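PDB 4FBC: protein synthesis inhibitor I from Hordeum vulgare, which belongs to the ribosome-inactivating proteins, a family well represented in plants, and holds adenosine monophosphate in a pocket of its single chain. Local coordinates for residues N20-S25 with L134-L139; S62-V67 with A81-N86; T130-G135 with A166-L171; A220-D225 with L259-P264. The protein carries 3 engineered substitutions. One frame throughout, in Å; residues are numbered along the deposited sequence.

Contact 1. Residues N20-S25 with L134-L139; sequences NVQASS and LGRQQL
R136, the first residue of helix 136-147, reaches over to the type I beta turn N20-A23 and shows how a single guanidinium can fasten a turn by its carbonyl groups. The bond to CB points neither at the turn nor away from it; from there CG sets out anti to the backbone N (chi1 -166°) and passes 3.3 Å from V21 O. CD follows, 3.6 Å from V21 O, and also meets the amide of Q22, whose OE1 comes within 3.7 Å. A bend at chi3 (-65°) then swings NE off the extended line. CZ lies 3.4 Å from A23 O. Beyond it, NH1 donates to V21 O at 2.7 Å and to A23 O at 2.8 Å, both oxygens sitting near the guanidinium plane. NH2 adds a weak bond to A23 O and is bonded as well to H192 O, so the far end of the arginine also grips a loop outside the turn. Within the turn, A23 N bonds to N20 O, and N20 OD1 takes the N-H of Q22 in an Asx turn. Deeper in the protein, the only apolar pair between the two segments brings V21 CG1 to 3.9 Å from L139 CD2.

Contact 2. Residues S62-V67 with A81-N86; sequences SRWFHV and AIRADN
W64 and R83 cross obliquely, and the arginine contributes its aliphatic part: R83 CG lies over one face of the indole, 3.7 Å from the centroid of the six-membered ring. The guanidinium is turned 47° from the ring plane and grips D85 side-on instead, NE meeting the syn lone pair of OD1 at 3.0 Å while NH2 reaches OD2. F65 provides a second example of an aliphatic group laid on a ring. Its CG stands between the backbone N and the carbonyl carbon (chi1 70°), and I82 CB sits over one ring face, 4.0 Å from the centroid, while R83 O approaches the ring edge. The tip of I82 continues to V67, CD1 lying 3.8 Å from CG2. R63 has A84 CB over one face of its guanidinium; NH2 forms a salt bridge with the C-terminal carboxylate of K282 and shares a water with A84 O. Between the backbones, F65 and I82 form a hydrogen-bonded pair, and A84 N adds an almost straight 2.8 Å bond to R63 O. Such a pairing is typical of an antiparallel beta hairpin, here two inner strands of the mixed sheet, with the I82 side chain about 7 Å from the bound adenosine monophosphate.

Contact 3. Residues T130-G135 with A166-L171; sequences TNVALG and AVTTLL
V132 and L134 lie against T168 and T169 of helix 157-179, a long helix of the ribosome-inactivating fold, buried over this segment, which also lends L171 to the adenosine monophosphate pocket. They illustrate how a chain segment with little regular structure can be seated on a helix by two kinds of interaction. The first is apolar packing. T168 places its methyl CG2 anti to the backbone N, and this group meets both branches of V132, approaching CG2 to 3.8 Å and CG1 to 4.1 Å. The hydroxyl of T168 belongs to the helix itself, bonded to R164 O. Further along, one methyl of L134, CD2, rests 4.2 Å from T169 O, while the L134 side chain also touches L172 and M173 on the next turn. The second kind is polar and indirect. A133 O and T169 OG1 are 4.5 Å apart, and a water bridges them. T169 OG1 is bonded to E165 O too, one turn back, which ties the hydroxyl to the helix backbone. The water donates to both sides of the contact, to A133 O at 2.6 Å and to T169 OG1 at 2.7 Å.

Contact 4. Residues A220-D225 with L259-P264; sequences ALLKTD and LFVEVP
The backbones of K223, near the end of helix 214-225, and V263, on a segment with neither helix nor strand, come together with their CA atoms 6.3 Å apart. The join between helix and loop is apolar and made by few atoms, a compact illustration of packing through alternate residues: V261 and V263 direct their CB atoms at the helix, whereas E262 points its CB away. L222 does most of the work from the helix. At the tip of its side chain CD1, anti to CA (chi2 167°), touches backbone and side chain alike, lying 3.7 Å from V261 N, 4.0 Å from V261 CB and 4.0 Å from L259 O. Nearer the root, L222 CB meets V263 CG1 at 4.2 Å. K223 meets V263 through CG, which stands 3.9 Å from V263 CB, while the rest of its chain is fully extended toward an exposed end. At the start of the segment 259-264, L259 N bonds to S218 OG, and the L259 side chain packs on W214, a residue of the adenosine monophosphate pocket, coming about 5 Å from the ligand. The contact therefore joins the helix that begins with W214 to the loop flanking the nucleotide site.

From the N terminus, the turn after strand 16-20 opens the long loop that contact 1 closes at the start of helix 136-147. Contact 2 falls within that loop, a short hairpin in the sheet. Contact 3 begins just before contact 1 ends, shares L134 and G135 with it and runs to helix 157-179; the two touch at L139 and L170. Contact 4 closes its own later loop on the far side of the chain's centre from contacts 1 and 3, yet touches contact 2, since L259 CD1 packs on D85 and N86. Contacts 1 and 3 thus bind helices 136-147 and 157-179 to adjoining segments; contacts 2 and 4 link the sheet to the loop after helix 248-254.

Contact 1. Residues N20-S25 with L134-L139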
loop_
_atom_site.group_PDB
_atom_site.type_symbol
_atom_site.label_atom_id
_atom_site.label_comp_id
_atom_site.label_asym_id
_atom_site.label_seq_id
_atom_site.Cartn_x
_atom_site.Cartn_y
_atom_site.Cartn_z
ATOM N N ASN A 20 7.723 -14.542 2.365
ATOM C CA ASN A 20 9.003 -14.888 2.958
ATOM C C ASN A 20 10.071 -13.973 2.356
ATOM O O ASN A 20 10.267 -13.962 1.142
ATOM C CB ASN A 20 9.275 -16.377 2.680
ATOM C CG ASN A 20 10.739 -16.761 2.803
ATOM O OD1 ASN A 20 11.540 -16.094 3.462
ATOM N ND2 ASN A 20 11.094 -17.871 2.163
ATOM N N VAL A 21 10.764 -13.210 3.202
ATOM C CA VAL A 21 11.683 -12.181 2.708
ATOM C C VAL A 21 12.891 -12.736 1.952
ATOM O O VAL A 21 13.606 -11.983 1.288
ATOM C CB VAL A 21 12.166 -11.209 3.826
ATOM C CG1 VAL A 21 10.983 -10.662 4.602
ATOM C CG2 VAL A 21 13.142 -11.891 4.770
ATOM N N GLN A 22 13.127 -14.041 2.050
ATOM C CA GLN A 22 14.221 -14.657 1.299
ATOM C C GLN A 22 13.741 -15.297 -0.010
ATOM O O GLN A 22 14.539 -15.882 -0.753
ATOM C CB GLN A 22 14.987 -15.673 2.166
ATOM C CG GLN A 22 15.770 -15.051 3.338
ATOM C CD GLN A 22 16.879 -14.084 2.895
ATOM O OE1 GLN A 22 17.616 -14.343 1.932
ATOM N NE2 GLN A 22 17.002 -12.964 3.607
ATOM N N ALA A 23 12.445 -15.171 -0.302
ATOM C CA ALA A 23 11.855 -15.816 -1.486
ATOM C C ALA A 23 12.216 -15.110 -2.797
ATOM O O ALA A 23 12.798 -14.024 -2.796
ATOM C CB ALA A 23 10.343 -15.943 -1.342
ATOM N N SER A 24 11.877 -15.744 -3.918
ATOM C CA SER A 24 12.282 -15.250 -5.233
ATOM C C SER A 24 11.526 -13.999 -5.645
ATOM O O SER A 24 10.463 -13.687 -5.093
ATOM C CB SER A 24 12.060 -16.313 -6.309
ATOM O OG SER A 24 10.669 -16.529 -6.516
ATOM N N SER A 25 12.078 -13.308 -6.638
ATOM C CA SER A 25 11.446 -12.144 -7.250
ATOM C C SER A 25 10.087 -12.514 -7.827
ATOM O O SER A 25 9.130 -11.740 -7.732
ATOM C CB SER A 25 12.344 -11.582 -8.356
ATOM O OG SER A 25 11.779 -10.426 -8.937
ATOM N N LEU A 134 15.902 0.734 -0.740
ATOM C CA LEU A 134 15.045 -0.441 -0.747
ATOM C C LEU A 134 15.872 -1.640 -1.206
ATOM O O LEU A 134 16.883 -1.468 -1.894
ATOM C CB LEU A 134 13.855 -0.219 -1.678
ATOM C CG LEU A 134 13.005 1.016 -1.333
ATOM C CD1 LEU A 134 11.881 1.207 -2.328
ATOM C CD2 LEU A 134 12.462 0.901 0.066
ATOM N N GLY A 135 15.444 -2.839 -0.830
ATOM C CA GLY A 135 16.141 -4.056 -1.221
ATOM C C GLY A 135 15.826 -5.196 -0.275
ATOM O O GLY A 135 15.107 -5.007 0.715
ATOM N N ARG A 136 16.368 -6.380 -0.556
ATOM C CA ARG A 136 16.113 -7.542 0.291
ATOM C C ARG A 136 16.591 -7.365 1.741
ATOM O O ARG A 136 15.843 -7.644 2.675
ATOM C CB ARG A 136 16.717 -8.816 -0.313
ATOM C CG ARG A 136 16.189 -10.081 0.344
ATOM C CD ARG A 136 16.895 -11.339 -0.150
ATOM N NE ARG A 136 16.661 -11.631 -1.565
ATOM C CZ ARG A 136 15.544 -12.162 -2.057
ATOM N NH1 ARG A 136 14.521 -12.426 -1.259
ATOM N NH2 ARG A 136 15.438 -12.421 -3.355
ATOM N N GLN A 137 17.831 -6.921 1.936
ATOM C CA GLN A 137 18.335 -6.746 3.298
ATOM C C GLN A 137 17.597 -5.637 4.063
ATOM O O GLN A 137 17.376 -5.756 5.272
ATOM C CB GLN A 137 19.843 -6.493 3.317
ATOM C CG GLN A 137 20.449 -6.749 4.682
ATOM C CD GLN A 137 20.246 -8.188 5.114
ATOM O OE1 GLN A 137 20.585 -9.113 4.375
ATOM N NE2 GLN A 137 19.661 -8.389 6.293
ATOM N N GLN A 138 17.214 -4.569 3.367
ATOM C CA GLN A 138 16.450 -3.497 4.013
ATOM C C GLN A 138 15.089 -3.998 4.452
ATOM O O GLN A 138 14.573 -3.580 5.491
ATOM C CB GLN A 138 16.279 -2.285 3.086
ATOM C CG GLN A 138 17.545 -1.473 2.866
ATOM C CD GLN A 138 18.514 -2.144 1.908
ATOM O OE1 GLN A 138 18.218 -3.199 1.336
ATOM N NE2 GLN A 138 19.675 -1.527 1.719
ATOM N N LEU A 139 14.500 -4.877 3.646
ATOM C CA LEU A 139 13.230 -5.503 3.990
ATOM C C LEU A 139 13.396 -6.380 5.220
ATOM O O LEU A 139 12.633 -6.271 6.182
ATOM C CB LEU A 139 12.701 -6.320 2.808
ATOM C CG LEU A 139 11.436 -7.143 3.047
ATOM C CD1 LEU A 139 10.282 -6.227 3.404
ATOM C CD2 LEU A 139 11.074 -7.986 1.821
#

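Contact 2. Residues S62-V67 with A81-N86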
loop_
_atom_site.group_PDB
_atom_site.type_symbol
_atom_site.label_atom_id
_atom_site.label_comp_id
_atom_site.label_asym_id
_atom_site.label_seq_id
_atom_site.Cartn_x
_atom_site.Cartn_y
_atom_site.Cartn_z
ATOM N N SER A 62 -13.599 -0.123 9.031
ATOM C CA SER A 62 -13.980 -1.457 9.497
ATOM C C SER A 62 -13.614 -2.591 8.533
ATOM O O SER A 62 -14.012 -3.741 8.743
ATOM C CB SER A 62 -15.484 -1.509 9.806
ATOM O OG SER A 62 -16.250 -1.665 8.622
ATOM N N ARG A 63 -12.859 -2.269 7.484
ATOM C CA ARG A 63 -12.401 -3.273 6.518
ATOM C C ARG A 63 -10.874 -3.300 6.488
ATOM O O ARG A 63 -10.241 -2.312 6.107
ATOM C CB ARG A 63 -12.974 -2.972 5.124
ATOM C CG ARG A 63 -14.488 -3.070 5.033
ATOM C CD ARG A 63 -14.993 -2.850 3.614
ATOM N NE ARG A 63 -14.503 -3.896 2.713
ATOM C CZ ARG A 63 -13.549 -3.707 1.810
ATOM N NH1 ARG A 63 -13.004 -2.503 1.668
ATOM N NH2 ARG A 63 -13.149 -4.715 1.041
ATOM N N TRP A 64 -10.296 -4.428 6.903
ATOM C CA TRP A 64 -8.843 -4.563 7.076
ATOM C C TRP A 64 -8.319 -5.841 6.439
ATOM O O TRP A 64 -9.067 -6.802 6.272
ATOM C CB TRP A 64 -8.504 -4.598 8.572
ATOM C CG TRP A 64 -8.858 -3.316 9.279
ATOM C CD1 TRP A 64 -10.083 -2.956 9.760
ATOM C CD2 TRP A 64 -7.975 -2.223 9.562
ATOM N NE1 TRP A 64 -10.016 -1.702 10.327
ATOM C CE2 TRP A 64 -8.729 -1.236 10.224
ATOM C CE3 TRP A 64 -6.620 -1.992 9.332
ATOM C CZ2 TRP A 64 -8.172 -0.027 10.645
ATOM C CZ3 TRP A 64 -6.064 -0.791 9.751
ATOM C CH2 TRP A 64 -6.841 0.174 10.404
ATOM N N PHE A 65 -7.040 -5.841 6.054
ATOM C CA PHE A 65 -6.347 -7.092 5.741
ATOM C C PHE A 65 -5.018 -7.140 6.475
ATOM O O PHE A 65 -4.555 -6.118 6.988
ATOM C CB PHE A 65 -6.189 -7.331 4.221
ATOM C CG PHE A 65 -5.223 -6.400 3.523
ATOM C CD1 PHE A 65 -5.627 -5.124 3.140
ATOM C CD2 PHE A 65 -3.944 -6.827 3.178
ATOM C CE1 PHE A 65 -4.758 -4.262 2.468
ATOM C CE2 PHE A 65 -3.059 -5.972 2.502
ATOM C CZ PHE A 65 -3.471 -4.688 2.147
ATOM N N HIS A 66 -4.432 -8.329 6.565
ATOM C CA HIS A 66 -3.106 -8.496 7.147
ATOM C C HIS A 66 -2.069 -8.864 6.100
ATOM O O HIS A 66 -2.358 -9.567 5.131
ATOM C CB HIS A 66 -3.109 -9.574 8.232
ATOM C CG HIS A 66 -3.800 -9.154 9.491
ATOM N ND1 HIS A 66 -3.904 -9.978 10.593
ATOM C CD2 HIS A 66 -4.425 -7.999 9.820
ATOM C CE1 HIS A 66 -4.565 -9.345 11.547
ATOM N NE2 HIS A 66 -4.896 -8.145 11.103
ATOM N N VAL A 67 -0.862 -8.357 6.303
ATOM C CA VAL A 67 0.301 -8.839 5.574
ATOM C C VAL A 67 1.246 -9.441 6.597
ATOM O O VAL A 67 1.553 -8.817 7.622
ATOM C CB VAL A 67 0.984 -7.717 4.783
ATOM C CG1 VAL A 67 2.386 -8.145 4.330
ATOM C CG2 VAL A 67 0.129 -7.337 3.583
ATOM N N ALA A 81 -1.217 -4.556 9.929
ATOM C CA ALA A 81 -2.640 -4.300 9.763
ATOM C C ALA A 81 -2.837 -3.136 8.797
ATOM O O ALA A 81 -2.397 -2.014 9.059
ATOM C CB ALA A 81 -3.286 -3.990 11.111
ATOM N N ILE A 82 -3.499 -3.409 7.677
ATOM C CA ILE A 82 -3.633 -2.432 6.600
ATOM C C ILE A 82 -5.103 -2.292 6.206
ATOM O O ILE A 82 -5.824 -3.281 6.112
ATOM C CB ILE A 82 -2.792 -2.869 5.365
ATOM C CG1 ILE A 82 -1.320 -3.054 5.754
ATOM C CG2 ILE A 82 -2.917 -1.853 4.245
ATOM C CD1 ILE A 82 -0.462 -3.751 4.665
ATOM N N ARG A 83 -5.559 -1.065 5.977
ATOM C CA ARG A 83 -6.953 -0.849 5.590
ATOM C C ARG A 83 -7.215 -1.420 4.198
ATOM O O ARG A 83 -6.385 -1.269 3.303
ATOM C CB ARG A 83 -7.292 0.643 5.630
ATOM C CG ARG A 83 -7.363 1.191 7.048
ATOM C CD ARG A 83 -7.634 2.689 7.078
ATOM N NE ARG A 83 -8.837 3.049 6.334
ATOM C CZ ARG A 83 -9.416 4.247 6.374
ATOM N NH1 ARG A 83 -8.893 5.207 7.122
ATOM N NH2 ARG A 83 -10.516 4.476 5.666
ATOM N N ALA A 84 -8.363 -2.072 4.024
ATOM C CA ALA A 84 -8.708 -2.669 2.729
ATOM C C ALA A 84 -9.430 -1.706 1.795
ATOM O O ALA A 84 -9.795 -2.085 0.676
ATOM C CB ALA A 84 -9.535 -3.951 2.924
ATOM N N ASP A 85 -9.643 -0.469 2.244
ATOM C CA ASP A 85 -10.306 0.533 1.411
ATOM C C ASP A 85 -9.338 1.537 0.798
ATOM O O ASP A 85 -9.559 2.003 -0.320
ATOM C CB ASP A 85 -11.447 1.249 2.170
ATOM C CG ASP A 85 -11.041 1.724 3.555
ATOM O OD1 ASP A 85 -9.836 1.717 3.885
ATOM O OD2 ASP A 85 -11.950 2.122 4.333
ATOM N N ASN A 86 -8.260 1.858 1.515
ATOM C CA ASN A 86 -7.265 2.797 0.991
ATOM C C ASN A 86 -5.810 2.338 1.142
ATOM O O ASN A 86 -4.892 3.085 0.822
ATOM C CB ASN A 86 -7.457 4.200 1.595
ATOM C CG ASN A 86 -7.268 4.220 3.093
ATOM O OD1 ASN A 86 -6.807 3.244 3.682
ATOM N ND2 ASN A 86 -7.623 5.346 3.730
HETATM O O HOH W 1 -11.028 -4.024 -0.693
HETATM O O HOH W 2 -11.448 0.201 6.524
#

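Contact 3. Residues T130-G135 with A166-L171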
loop_
_atom_site.group_PDB
_atom_site.type_symbol
_atom_site.label_atom_id
_atom_site.label_comp_id
_atom_site.label_asym_id
_atom_site.label_seq_id
_atom_site.Cartn_x
_atom_site.Cartn_y
_atom_site.Cartn_z
ATOM N N THR A 130 13.042 9.745 -2.281
ATOM C CA THR A 130 14.141 9.401 -3.175
ATOM C C THR A 130 15.427 9.064 -2.406
ATOM O O THR A 130 16.438 8.705 -3.010
ATOM C CB THR A 130 14.397 10.532 -4.193
ATOM O OG1 THR A 130 14.229 11.806 -3.551
ATOM C CG2 THR A 130 13.418 10.427 -5.352
ATOM N N ASN A 131 15.372 9.171 -1.079
ATOM C CA ASN A 131 16.527 8.917 -0.211
ATOM C C ASN A 131 16.474 7.558 0.480
ATOM O O ASN A 131 17.441 7.152 1.134
ATOM C CB ASN A 131 16.650 10.001 0.870
ATOM C CG ASN A 131 16.978 11.372 0.304
ATOM O OD1 ASN A 131 17.605 11.490 -0.751
ATOM N ND2 ASN A 131 16.556 12.421 1.010
ATOM N N VAL A 132 15.346 6.863 0.351
ATOM C CA VAL A 132 15.142 5.612 1.077
ATOM C C VAL A 132 15.666 4.397 0.310
ATOM O O VAL A 132 15.160 4.057 -0.760
ATOM C CB VAL A 132 13.650 5.381 1.393
ATOM C CG1 VAL A 132 13.477 4.156 2.277
ATOM C CG2 VAL A 132 13.054 6.617 2.064
ATOM N N ALA A 133 16.667 3.728 0.874
ATOM C CA ALA A 133 17.202 2.512 0.264
ATOM C C ALA A 133 16.211 1.360 0.387
ATOM O O ALA A 133 15.744 1.041 1.485
ATOM C CB ALA A 133 18.530 2.134 0.896
ATOM N N LEU A 134 15.902 0.734 -0.740
ATOM C CA LEU A 134 15.045 -0.441 -0.747
ATOM C C LEU A 134 15.872 -1.640 -1.206
ATOM O O LEU A 134 16.883 -1.468 -1.894
ATOM C CB LEU A 134 13.855 -0.219 -1.678
ATOM C CG LEU A 134 13.005 1.016 -1.333
ATOM C CD1 LEU A 134 11.881 1.207 -2.328
ATOM C CD2 LEU A 134 12.462 0.901 0.066
ATOM N N GLY A 135 15.444 -2.839 -0.830
ATOM C CA GLY A 135 16.141 -4.056 -1.221
ATOM C C GLY A 135 15.826 -5.196 -0.275
ATOM O O GLY A 135 15.107 -5.007 0.715
ATOM N N ALA A 166 12.269 1.792 9.327
ATOM C CA ALA A 166 11.689 0.467 9.109
ATOM C C ALA A 166 10.261 0.551 8.559
ATOM O O ALA A 166 9.923 -0.123 7.587
ATOM C CB ALA A 166 11.714 -0.346 10.378
ATOM N N VAL A 167 9.413 1.360 9.193
ATOM C CA VAL A 167 8.073 1.597 8.659
ATOM C C VAL A 167 8.087 2.141 7.226
ATOM O O VAL A 167 7.307 1.694 6.378
ATOM C CB VAL A 167 7.261 2.535 9.582
ATOM C CG1 VAL A 167 5.952 2.967 8.899
ATOM C CG2 VAL A 167 6.978 1.833 10.885
ATOM N N THR A 168 8.980 3.093 6.951
ATOM C CA THR A 168 9.076 3.709 5.630
ATOM C C THR A 168 9.424 2.645 4.589
ATOM O O THR A 168 8.836 2.594 3.493
ATOM C CB THR A 168 10.151 4.813 5.598
ATOM O OG1 THR A 168 9.863 5.791 6.607
ATOM C CG2 THR A 168 10.186 5.493 4.246
ATOM N N THR A 169 10.370 1.786 4.961
ATOM C CA THR A 169 10.825 0.696 4.096
ATOM C C THR A 169 9.657 -0.220 3.739
ATOM O O THR A 169 9.454 -0.560 2.565
ATOM C CB THR A 169 11.929 -0.132 4.785
ATOM O OG1 THR A 169 13.055 0.715 5.063
ATOM C CG2 THR A 169 12.372 -1.285 3.871
ATOM N N LEU A 170 8.873 -0.607 4.740
ATOM C CA LEU A 170 7.742 -1.489 4.492
ATOM C C LEU A 170 6.620 -0.820 3.704
ATOM O O LEU A 170 5.980 -1.459 2.873
ATOM C CB LEU A 170 7.207 -2.078 5.797
ATOM C CG LEU A 170 8.206 -2.885 6.617
ATOM C CD1 LEU A 170 7.508 -3.575 7.773
ATOM C CD2 LEU A 170 8.929 -3.912 5.729
ATOM N N LEU A 171 6.366 0.458 3.976
ATOM C CA LEU A 171 5.339 1.187 3.242
ATOM C C LEU A 171 5.640 1.143 1.753
ATOM O O LEU A 171 4.748 0.904 0.929
ATOM C CB LEU A 171 5.279 2.639 3.721
ATOM C CG LEU A 171 4.377 2.830 4.930
ATOM C CD1 LEU A 171 4.481 4.257 5.424
ATOM C CD2 LEU A 171 2.951 2.501 4.571
HETATM O O HOH W 3 15.469 1.498 4.046
#

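Contact 4. Residues A220-D225 with L259-P264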
loop_
_atom_site.group_PDB
_atom_site.type_symbol
_atom_site.label_atom_id
_atom_site.label_comp_id
_atom_site.label_asym_id
_atom_site.label_seq_id
_atom_site.Cartn_x
_atom_site.Cartn_y
_atom_site.Cartn_z
ATOM N N ALA A 220 -7.401 10.694 -12.612
ATOM C CA ALA A 220 -7.115 10.970 -14.017
ATOM C C ALA A 220 -7.494 9.826 -14.964
ATOM O O ALA A 220 -8.000 10.057 -16.066
ATOM C CB ALA A 220 -5.644 11.357 -14.201
ATOM N N LEU A 221 -7.231 8.587 -14.558
ATOM C CA LEU A 221 -7.628 7.465 -15.395
ATOM C C LEU A 221 -9.141 7.231 -15.353
ATOM O O LEU A 221 -9.757 6.992 -16.396
ATOM C CB LEU A 221 -6.865 6.191 -15.009
ATOM C CG LEU A 221 -7.048 5.059 -16.012
ATOM C CD1 LEU A 221 -6.527 5.462 -17.399
ATOM C CD2 LEU A 221 -6.317 3.821 -15.513
ATOM N N LEU A 222 -9.738 7.317 -14.162
ATOM C CA LEU A 222 -11.191 7.131 -14.023
ATOM C C LEU A 222 -12.003 8.084 -14.900
ATOM O O LEU A 222 -13.062 7.720 -15.422
ATOM C CB LEU A 222 -11.617 7.281 -12.558
ATOM C CG LEU A 222 -11.183 6.132 -11.639
ATOM C CD1 LEU A 222 -11.357 6.506 -10.169
ATOM C CD2 LEU A 222 -11.977 4.878 -11.970
ATOM N N LYS A 223 -11.513 9.309 -15.052
ATOM C CA LYS A 223 -12.189 10.297 -15.891
ATOM C C LYS A 223 -12.312 9.850 -17.342
ATOM O O LYS A 223 -13.282 10.190 -18.027
ATOM C CB LYS A 223 -11.477 11.650 -15.799
ATOM C CG LYS A 223 -11.717 12.361 -14.481
ATOM C CD LYS A 223 -10.958 13.664 -14.392
ATOM C CE LYS A 223 -11.215 14.334 -13.048
ATOM N NZ LYS A 223 -10.480 15.635 -12.918
ATOM N N THR A 224 -11.348 9.071 -17.817
ATOM C CA THR A 224 -11.379 8.629 -19.209
ATOM C C THR A 224 -12.443 7.558 -19.477
ATOM O O THR A 224 -12.799 7.294 -20.634
ATOM C CB THR A 224 -9.980 8.142 -19.695
ATOM O OG1 THR A 224 -9.623 6.937 -19.008
ATOM C CG2 THR A 224 -8.919 9.217 -19.453
ATOM N N ASP A 225 -12.963 6.954 -18.410
ATOM C CA ASP A 225 -13.993 5.920 -18.548
ATOM C C ASP A 225 -15.404 6.495 -18.673
ATOM O O ASP A 225 -16.332 5.803 -19.111
ATOM C CB ASP A 225 -13.958 4.963 -17.357
ATOM C CG ASP A 225 -12.635 4.244 -17.220
ATOM O OD1 ASP A 225 -11.965 3.999 -18.255
ATOM O OD2 ASP A 225 -12.285 3.905 -16.066
ATOM N N LEU A 259 -7.223 3.889 -6.285
ATOM C CA LEU A 259 -8.088 4.375 -5.203
ATOM C C LEU A 259 -9.422 4.763 -5.818
ATOM O O LEU A 259 -9.467 5.357 -6.894
ATOM C CB LEU A 259 -7.458 5.609 -4.553
ATOM C CG LEU A 259 -8.249 6.295 -3.427
ATOM C CD1 LEU A 259 -8.324 5.387 -2.226
ATOM C CD2 LEU A 259 -7.560 7.617 -3.069
ATOM N N PHE A 260 -10.525 4.425 -5.162
ATOM C CA PHE A 260 -11.796 4.892 -5.683
ATOM C C PHE A 260 -11.888 6.415 -5.536
ATOM O O PHE A 260 -11.615 6.966 -4.471
ATOM C CB PHE A 260 -12.988 4.230 -4.997
ATOM C CG PHE A 260 -14.295 4.693 -5.547
ATOM C CD1 PHE A 260 -14.780 4.171 -6.737
ATOM C CD2 PHE A 260 -15.012 5.695 -4.909
ATOM C CE1 PHE A 260 -15.982 4.623 -7.275
ATOM C CE2 PHE A 260 -16.209 6.150 -5.445
ATOM C CZ PHE A 260 -16.694 5.617 -6.615
ATOM N N VAL A 261 -12.267 7.079 -6.618
ATOM C CA VAL A 261 -12.531 8.509 -6.585
ATOM C C VAL A 261 -13.853 8.813 -7.288
ATOM O O VAL A 261 -14.132 8.283 -8.370
ATOM C CB VAL A 261 -11.417 9.308 -7.288
ATOM C CG1 VAL A 261 -11.660 10.810 -7.091
ATOM C CG2 VAL A 261 -10.051 8.923 -6.764
ATOM N N GLU A 262 -14.672 9.659 -6.675
ATOM C CA GLU A 262 -15.865 10.145 -7.354
ATOM C C GLU A 262 -15.468 11.214 -8.345
ATOM O O GLU A 262 -15.006 12.287 -7.949
ATOM C CB GLU A 262 -16.851 10.745 -6.350
ATOM C CG GLU A 262 -17.490 9.736 -5.430
ATOM C CD GLU A 262 -18.593 10.345 -4.580
ATOM O OE1 GLU A 262 -18.316 11.319 -3.845
ATOM O OE2 GLU A 262 -19.737 9.848 -4.646
ATOM N N VAL A 263 -15.620 10.921 -9.632
ATOM C CA VAL A 263 -15.343 11.908 -10.674
ATOM C C VAL A 263 -16.671 12.294 -11.328
ATOM O O VAL A 263 -17.614 11.498 -11.331
ATOM C CB VAL A 263 -14.316 11.386 -11.721
ATOM C CG1 VAL A 263 -13.023 10.949 -11.023
ATOM C CG2 VAL A 263 -14.894 10.235 -12.533
ATOM N N PRO A 264 -16.773 13.526 -11.850
ATOM C CA PRO A 264 -18.061 13.913 -12.445
ATOM C C PRO A 264 -18.476 12.967 -13.567
ATOM O O PRO A 264 -17.695 12.714 -14.486
ATOM C CB PRO A 264 -17.781 15.312 -13.001
ATOM C CG PRO A 264 -16.702 15.847 -12.115
ATOM C CD PRO A 264 -15.819 14.646 -11.812
#